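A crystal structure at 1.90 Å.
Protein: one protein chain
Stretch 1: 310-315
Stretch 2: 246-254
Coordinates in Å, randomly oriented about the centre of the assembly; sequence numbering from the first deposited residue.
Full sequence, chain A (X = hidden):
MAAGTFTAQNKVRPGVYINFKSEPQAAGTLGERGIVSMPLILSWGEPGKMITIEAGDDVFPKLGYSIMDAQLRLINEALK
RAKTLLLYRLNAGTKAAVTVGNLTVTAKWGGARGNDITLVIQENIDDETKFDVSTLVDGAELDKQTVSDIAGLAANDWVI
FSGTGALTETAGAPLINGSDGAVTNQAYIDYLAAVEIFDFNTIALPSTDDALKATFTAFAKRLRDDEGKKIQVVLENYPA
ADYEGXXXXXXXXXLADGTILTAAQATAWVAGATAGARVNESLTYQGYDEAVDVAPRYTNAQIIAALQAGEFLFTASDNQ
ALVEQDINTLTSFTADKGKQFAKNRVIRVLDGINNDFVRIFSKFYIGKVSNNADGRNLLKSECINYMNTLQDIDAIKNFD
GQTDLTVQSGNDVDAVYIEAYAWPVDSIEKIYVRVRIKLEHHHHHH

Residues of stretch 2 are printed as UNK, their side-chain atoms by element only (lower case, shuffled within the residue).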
ATOM      1  N   GLY A 310     -11.528  -8.827  18.463  1.00 22.84           N
ATOM      2  CA  GLY A 310     -10.366  -8.322  17.747  1.00 20.02           C
ATOM      3  C   GLY A 310     -10.685  -7.656  16.420  1.00 21.52           C
ATOM      4  O   GLY A 310      -9.865  -7.651  15.503  1.00 18.23           O
ATOM      5  N   GLU A 311     -11.875  -7.074  16.324  1.00 13.50           N
ATOM      6  CA  GLU A 311     -12.307  -6.427  15.104  1.00 15.22           C
ATOM      7  C   GLU A 311     -12.124  -4.912  15.043  1.00 18.12           C
ATOM      8  O   GLU A 311     -12.375  -4.195  16.015  1.00 16.06           O
ATOM      9  CB  GLU A 311     -13.768  -6.779  14.845  1.00 19.02           C
ATOM     10  CG  GLU A 311     -14.002  -8.280  14.816  1.00 22.54           C
ATOM     11  CD  GLU A 311     -15.328  -8.646  14.194  1.00 24.67           C
ATOM     12  OE1 GLU A 311     -16.327  -8.766  14.942  1.00 19.89           O
ATOM     13  OE2 GLU A 311     -15.365  -8.804  12.955  1.00 21.64           O
ATOM     14  N   PHE A 312     -11.682  -4.450  13.875  1.00 15.28           N
ATOM     15  CA  PHE A 312     -11.473  -3.032  13.593  1.00 15.25           C
ATOM     16  C   PHE A 312     -12.809  -2.600  12.968  1.00 17.78           C
ATOM     17  O   PHE A 312     -13.199  -3.106  11.915  1.00 16.43           O
ATOM     18  CB  PHE A 312     -10.307  -2.883  12.598  1.00 15.69           C
ATOM     19  CG  PHE A 312      -9.884  -1.454  12.343  1.00 13.74           C
ATOM     20  CD1 PHE A 312     -10.688  -0.597  11.594  1.00 20.38           C
ATOM     21  CD2 PHE A 312      -8.682  -0.967  12.859  1.00 16.25           C
ATOM     22  CE1 PHE A 312     -10.304   0.728  11.364  1.00 19.03           C
ATOM     23  CE2 PHE A 312      -8.288   0.354  12.636  1.00 12.03           C
ATOM     24  CZ  PHE A 312      -9.100   1.200  11.888  1.00 16.28           C
ATOM     25  N   LEU A 313     -13.514  -1.682  13.624  1.00 12.53           N
ATOM     26  CA  LEU A 313     -14.810  -1.241  13.131  1.00 15.81           C
ATOM     27  C   LEU A 313     -15.055   0.257  13.290  1.00 14.82           C
ATOM     28  O   LEU A 313     -14.442   0.914  14.132  1.00 15.74           O
ATOM     29  CB  LEU A 313     -15.916  -2.004  13.863  1.00 17.26           C
ATOM     30  CG  LEU A 313     -15.958  -1.738  15.370  1.00 22.66           C
ATOM     31  CD1 LEU A 313     -17.070  -0.736  15.687  1.00 23.78           C
ATOM     32  CD2 LEU A 313     -16.210  -3.038  16.110  1.00 29.71           C
ATOM     33  N   PHE A 314     -15.970   0.775  12.475  1.00 13.37           N
ATOM     34  CA  PHE A 314     -16.336   2.185  12.498  1.00 15.96           C
ATOM     35  C   PHE A 314     -17.652   2.368  13.234  1.00 23.04           C
ATOM     36  O   PHE A 314     -18.533   1.507  13.178  1.00 17.78           O
ATOM     37  CB  PHE A 314     -16.491   2.706  11.066  1.00 11.71           C
ATOM     38  CG  PHE A 314     -15.247   2.580  10.244  1.00 21.39           C
ATOM     39  CD1 PHE A 314     -14.214   3.506  10.376  1.00 16.72           C
ATOM     40  CD2 PHE A 314     -15.090   1.517   9.360  1.00 17.84           C
ATOM     41  CE1 PHE A 314     -13.041   3.366   9.650  1.00 16.43           C
ATOM     42  CE2 PHE A 314     -13.917   1.369   8.628  1.00 17.45           C
ATOM     43  CZ  PHE A 314     -12.892   2.296   8.770  1.00 19.27           C
ATOM     44  N   THR A 315     -17.775   3.495  13.926  1.00 13.80           N
ATOM     45  CA  THR A 315     -18.986   3.825  14.663  1.00 19.16           C
ATOM     46  C   THR A 315     -19.397   5.235  14.252  1.00 21.00           C
ATOM     47  O   THR A 315     -18.555   6.136  14.169  1.00 15.53           O
ATOM     48  CB  THR A 315     -18.738   3.777  16.194  1.00 19.61           C
ATOM     49  OG1 THR A 315     -18.345   2.450  16.573  1.00 20.25           O
ATOM     50  CG2 THR A 315     -20.000   4.166  16.957  1.00 20.36           C
ATOM     51  N   UNK A 246      -2.183  -8.774  11.572  1.00 15.92           N
ATOM     52  CA  UNK A 246      -3.389  -8.672  10.753  1.00 15.30           C
ATOM     53  C   UNK A 246      -4.493  -7.810  11.358  1.00 11.38           C
ATOM     54  O   UNK A 246      -4.883  -8.003  12.503  1.00 16.77           O
ATOM     55  c   UNK A 246      -2.998 -10.939   9.741  1.00 16.90           C
ATOM     56  c   UNK A 246      -5.282  -9.928   9.676  1.00 23.11           C
ATOM     57  c   UNK A 246      -3.999 -10.070  10.477  1.00 16.26           C
ATOM     58  N   UNK A 247      -4.985  -6.849  10.582  1.00 16.29           N
ATOM     59  CA  UNK A 247      -6.076  -5.996  11.031  1.00 16.23           C
ATOM     60  C   UNK A 247      -7.314  -6.453  10.270  1.00 12.11           C
ATOM     61  O   UNK A 247      -7.260  -6.661   9.058  1.00 16.44           O
ATOM     62  c   UNK A 247      -4.029  -2.667  11.072  1.00 11.60           C
ATOM     63  c   UNK A 247      -5.804  -4.500  10.716  1.00 11.15           C
ATOM     64  c   UNK A 247      -7.047  -3.671  11.027  1.00 15.30           C
ATOM     65  c   UNK A 247      -4.605  -4.012  11.539  1.00 12.50           C
ATOM     66  N   UNK A 248      -8.420  -6.630  10.982  1.00 13.50           N
ATOM     67  CA  UNK A 248      -9.669  -7.083  10.361  1.00 16.28           C
ATOM     68  C   UNK A 248     -10.786  -6.043  10.432  1.00  8.98           C
ATOM     69  O   UNK A 248     -11.346  -5.790  11.499  1.00 15.20           O
ATOM     70  o   UNK A 248     -11.335  -8.864  10.423  1.00 20.45           O
ATOM     71  c   UNK A 248     -10.148  -8.378  11.029  1.00 19.30           C
ATOM     72  N   UNK A 249     -11.116  -5.461   9.282  1.00 11.08           N
ATOM     73  CA  UNK A 249     -12.174  -4.453   9.191  1.00 13.63           C
ATOM     74  C   UNK A 249     -13.528  -5.160   9.129  1.00 14.52           C
ATOM     75  O   UNK A 249     -13.761  -5.984   8.243  1.00 15.16           O
ATOM     76  c   UNK A 249     -13.044  -2.482   7.895  1.00 17.18           C
ATOM     77  c   UNK A 249     -11.999  -3.588   7.925  1.00 17.68           C
ATOM     78  c   UNK A 249     -10.592  -3.008   7.883  1.00 17.25           C
ATOM     79  N   UNK A 250     -14.415  -4.830  10.066  1.00 14.76           N
ATOM     80  CA  UNK A 250     -15.736  -5.458  10.149  1.00 19.14           C
ATOM     81  C   UNK A 250     -16.813  -4.827   9.276  1.00 20.44           C
ATOM     82  O   UNK A 250     -17.558  -5.533   8.578  1.00 17.57           O
ATOM     83  n   UNK A 250     -18.726  -8.623  13.403  1.00 13.92           N
ATOM     84  c   UNK A 250     -17.479  -6.308  11.859  1.00 18.43           C
ATOM     85  c   UNK A 250     -17.907  -6.245  13.321  1.00 15.02           C
ATOM     86  c   UNK A 250     -19.083  -7.183  13.618  1.00 18.41           C
ATOM     87  c   UNK A 250     -16.221  -5.464  11.607  1.00 17.76           C
ATOM     88  N   UNK A 251     -16.910  -3.500   9.322  1.00 15.90           N
ATOM     89  CA  UNK A 251     -17.917  -2.804   8.537  1.00 14.70           C
ATOM     90  C   UNK A 251     -17.343  -1.755   7.591  1.00 18.32           C
ATOM     91  O   UNK A 251     -16.131  -1.532   7.539  1.00 15.81           O
ATOM     92  c   UNK A 251     -18.426  -1.134  10.421  1.00 16.73           C
ATOM     93  n   UNK A 251     -19.312  -0.347  11.021  1.00 17.23           N
ATOM     94  c   UNK A 251     -18.988  -2.178   9.463  1.00 17.49           C
ATOM     95  o   UNK A 251     -17.220  -1.052  10.635  1.00 16.17           O
ATOM     96  N   UNK A 252     -18.233  -1.132   6.829  1.00 19.15           N
ATOM     97  CA  UNK A 252     -17.825  -0.116   5.881  1.00 15.42           C
ATOM     98  C   UNK A 252     -18.367   1.236   6.288  1.00 19.84           C
ATOM     99  O   UNK A 252     -18.803   1.432   7.427  1.00 17.39           O
ATOM    100  N   UNK A 253     -18.367   2.165   5.346  1.00 13.50           N
ATOM    101  CA  UNK A 253     -18.839   3.503   5.636  1.00 18.69           C
ATOM    102  C   UNK A 253     -19.665   4.084   4.508  1.00 21.15           C
ATOM    103  O   UNK A 253     -19.758   3.508   3.421  1.00 17.60           O
ATOM    104  c   UNK A 253     -16.750   4.488   4.669  1.00 12.43           C
ATOM    105  c   UNK A 253     -16.854   3.953   7.104  1.00 16.63           C
ATOM    106  c   UNK A 253     -17.649   4.442   5.899  1.00 12.34           C
ATOM    107  N   UNK A 254     -20.282   5.227   4.787  1.00 13.82           N
ATOM    108  CA  UNK A 254     -21.074   5.929   3.796  1.00 16.07           C
ATOM    109  C   UNK A 254     -20.382   7.265   3.608  1.00 21.50           C
ATOM    110  O   UNK A 254     -20.170   8.004   4.574  1.00 16.43           O
ATOM    111  c   UNK A 254     -22.519   6.153   4.277  1.00 22.44           C
ATOM    112  c   UNK A 254     -23.163   4.806   4.626  1.00 17.96           C
ATOM    113  c   UNK A 254     -23.318   6.851   3.192  1.00 19.80           C
TER
HETATM  114  O   HOH W   1      -8.387  -5.728  13.703  1.00 13.53           O
HETATM  115  O   HOH W   2     -13.397  -7.773  11.394  1.00 15.33           O

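Position 246 has three side-chain carbons, one on CA carrying the other two. It touches nothing on stretch 1. This is Val246.

Position 247 has four side-chain carbons, forked at CB, with one arm two carbons long. The one-carbon arm lies beside the ring of Phe312. This is Ile247; its CG2 is 3.7 Å from Phe312 CD2.

Position 248 has one carbon followed by one oxygen. The oxygen reaches stretch 1 only indirectly, through a water that also binds Glu311. This is Ser248. Its backbone O accepts a hydrogen bond from Phe312 N at 2.7 Å. Its side chain meets stretch 1 through water 2, which lies 2.5 Å from Ser248 OG and donates to Glu311 OE2 at 2.7 Å.

Position 249 again has three carbons, forked at CB. CA to CB points away overall, yet the side chain still reaches both phenylalanines. This is Val249. Its CG1 is 4.0 Å from Phe314 CE2, and its CG2 is 4.4 Å from Phe312 CD1.

Position 250 has four carbons in a row ending in nitrogen. The chain is extended until its last torsion and reaches the carboxylate of Glu311. This is Lys250. Lys250 NZ and Glu311 OE1 form a salt bridge at 2.9 Å.

Position 251 has two carbons, the second carrying two further atoms, an oxygen and a nitrogen. Both face the backbone of Phe314, as an amide can. This is Asn251. Phe314 N donates to Asn251 OD1, and Asn251 ND2 donates to Phe314 O, each at 2.9 Å.

Position 252 has no side-chain atoms. This is Gly252.

Position 253 has three carbons, forked at CB, and its CA-to-CB bond points toward stretch 1. One methyl lies over a face of the Phe314 ring. This is Val253; Val253 CG1 is 4.0 Å from the centroid of the Phe314 ring, a CH-pi contact.

Position 254 has the same three forked carbons but is out of reach of stretch 1. This is Val254.

The contact centres on a single beta bridge between Phe312 and Val249. Phe312 gives its N to Ser248 O, and its O accepts from Lys250 N at 2.8 Å, so the backbone bonds fall one residue before and one after Val249. Beyond the bridge, the Asn251 amide takes over, pairing with both backbone polar atoms of Phe314. Water 1 adds a backbone link, accepting from Ser248 N at 2.9 Å and donating to Gly310 O at 3.0 Å. The salt bridge and the apolar contacts of the two rings complete the contact.

Stretch 2 (246-254) VISVKNGVV
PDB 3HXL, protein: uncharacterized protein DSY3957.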